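Local coordinates for protein caspase-3 (Porites astreoides, PDB 6WI4) that probably cleaves protein substrates after aspartate as a cysteine protease of the caspase family, acting in coral apoptosis, at residues Gly94-Thr99 with Met103-Leu108. Residues are numbered along the deposited sequence; the frame is centred on the assembly and turned at random.
Sequences GVIYGT and MAIKDL
The carbonyl oxygen of Gly-94 receives two donors: the amide of Ile-105, with N 3.0 Å from Gly-94 O in a nearly straight bond (174°), and a water, 2.8 Å from the same oxygen, that in turn accepts the N-H of Lys-106. The carbonyl of Gly-94 thus meets, directly and through the water, the first two amides of helix 105-110, where strand 101-104 gives way to it. Further along the antiparallel hairpin, Ile-96 and Met-103 form a hydrogen-bonded pair, Met-103 N lying 2.9 Å from Ile-96 O and Ile-96 N bonding back to Met-103 O. Their side chains run alongside each other on one face of the sheet, Ile-96 CD1 3.7 Å from Met-103 CG. With CG1 set between its backbone N and carbonyl carbon (chi1 53°), Ile-96 sends that branch tip to tip toward Leu-108 CD1, while the side chain of Ile-105 crosses that of Ile-96 at about a right angle, Ile-105 CG1 lying 3.8 Å from Ile-96 CG2. Shortening Ile-96 to an alanine would remove CG1, CG2 and CD1 and is likely to leave Met-103, Ile-105 and Leu-108 without the branches they pack on, opening a gap between the hairpin and helix 105-110. Met-103 and Leu-108 also pack against Ile-65 of helix 62-73, and Ile-96 touches Ile-87 and Leu-108 touches Phe-85, both on strand 83-88 of the central sheet.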
# COMPACT_ATOMS: atom_id res chain seq x y z
N GLY A 94 -8.89 7.06 8.19
CA GLY A 94 -9.40 5.77 8.59
C GLY A 94 -10.18 5.02 7.53
O GLY A 94 -10.60 3.88 7.79
N VAL A 95 -10.40 5.59 6.34
CA VAL A 95 -11.26 4.97 5.35
C VAL A 95 -10.61 5.01 3.97
O VAL A 95 -9.78 5.87 3.67
CB VAL A 95 -12.66 5.63 5.27
CG1 VAL A 95 -13.37 5.56 6.61
CG2 VAL A 95 -12.56 7.07 4.81
N ILE A 96 -11.02 4.06 3.13
CA ILE A 96 -10.67 4.08 1.71
C ILE A 96 -11.97 3.98 0.92
O ILE A 96 -13.02 3.57 1.43
CB ILE A 96 -9.70 2.95 1.30
CG1 ILE A 96 -10.21 1.58 1.75
CG2 ILE A 96 -8.29 3.22 1.85
CD1 ILE A 96 -10.86 0.78 0.62
N TYR A 97 -11.89 4.37 -0.35
CA TYR A 97 -13.06 4.37 -1.22
C TYR A 97 -13.06 3.14 -2.12
O TYR A 97 -12.09 2.88 -2.84
CB TYR A 97 -13.10 5.62 -2.10
CG TYR A 97 -13.73 6.83 -1.45
CD1 TYR A 97 -13.02 7.61 -0.56
CD2 TYR A 97 -15.03 7.21 -1.77
CE1 TYR A 97 -13.58 8.74 0.01
CE2 TYR A 97 -15.60 8.33 -1.20
CZ TYR A 97 -14.87 9.09 -0.31
OH TYR A 97 -15.44 10.20 0.27
N GLY A 98 -14.17 2.40 -2.10
CA GLY A 98 -14.56 1.65 -3.28
C GLY A 98 -15.11 2.61 -4.32
O GLY A 98 -15.26 3.81 -4.08
N THR A 99 -15.42 2.10 -5.51
CA THR A 99 -15.98 3.00 -6.51
C THR A 99 -17.31 3.58 -6.08
O THR A 99 -17.70 4.64 -6.59
CB THR A 99 -16.16 2.29 -7.85
OG1 THR A 99 -16.91 1.09 -7.65
CG2 THR A 99 -14.81 1.95 -8.46
N MET A 103 -15.26 2.64 3.02
CA MET A 103 -15.22 1.56 3.98
C MET A 103 -14.03 1.76 4.90
O MET A 103 -13.04 2.39 4.53
CB MET A 103 -15.14 0.18 3.31
CG MET A 103 -14.04 0.07 2.28
SD MET A 103 -13.97 -1.53 1.46
CE MET A 103 -13.58 -2.59 2.84
N ALA A 104 -14.14 1.24 6.12
CA ALA A 104 -13.08 1.39 7.10
C ALA A 104 -11.89 0.50 6.75
O ALA A 104 -12.06 -0.67 6.40
CB ALA A 104 -13.58 1.06 8.50
N ILE A 105 -10.68 1.06 6.87
CA ILE A 105 -9.47 0.28 6.64
C ILE A 105 -9.37 -0.88 7.63
O ILE A 105 -8.86 -1.96 7.29
CB ILE A 105 -8.24 1.21 6.70
CG1 ILE A 105 -8.18 2.09 5.45
CG2 ILE A 105 -6.95 0.42 6.83
CD1 ILE A 105 -7.09 3.14 5.48
N LYS A 106 -9.85 -0.69 8.86
CA LYS A 106 -9.88 -1.78 9.83
C LYS A 106 -10.61 -3.00 9.30
O LYS A 106 -10.24 -4.14 9.62
CB LYS A 106 -10.52 -1.31 11.13
CG LYS A 106 -9.68 -0.32 11.91
N ASP A 107 -11.66 -2.80 8.49
CA ASP A 107 -12.36 -3.93 7.88
C ASP A 107 -11.43 -4.76 7.01
O ASP A 107 -11.41 -5.99 7.11
CB ASP A 107 -13.53 -3.42 7.03
CG ASP A 107 -14.68 -2.91 7.87
OD1 ASP A 107 -14.51 -2.81 9.10
OD2 ASP A 107 -15.75 -2.62 7.29
N LEU A 108 -10.67 -4.10 6.13
CA LEU A 108 -9.75 -4.79 5.24
C LEU A 108 -8.82 -5.71 6.02
O LEU A 108 -8.66 -6.89 5.68
CB LEU A 108 -8.92 -3.78 4.45
CG LEU A 108 -9.60 -2.91 3.40
CD1 LEU A 108 -8.66 -1.85 2.87
CD2 LEU A 108 -10.07 -3.79 2.28
O HOH W 1 -10.35 2.14 9.94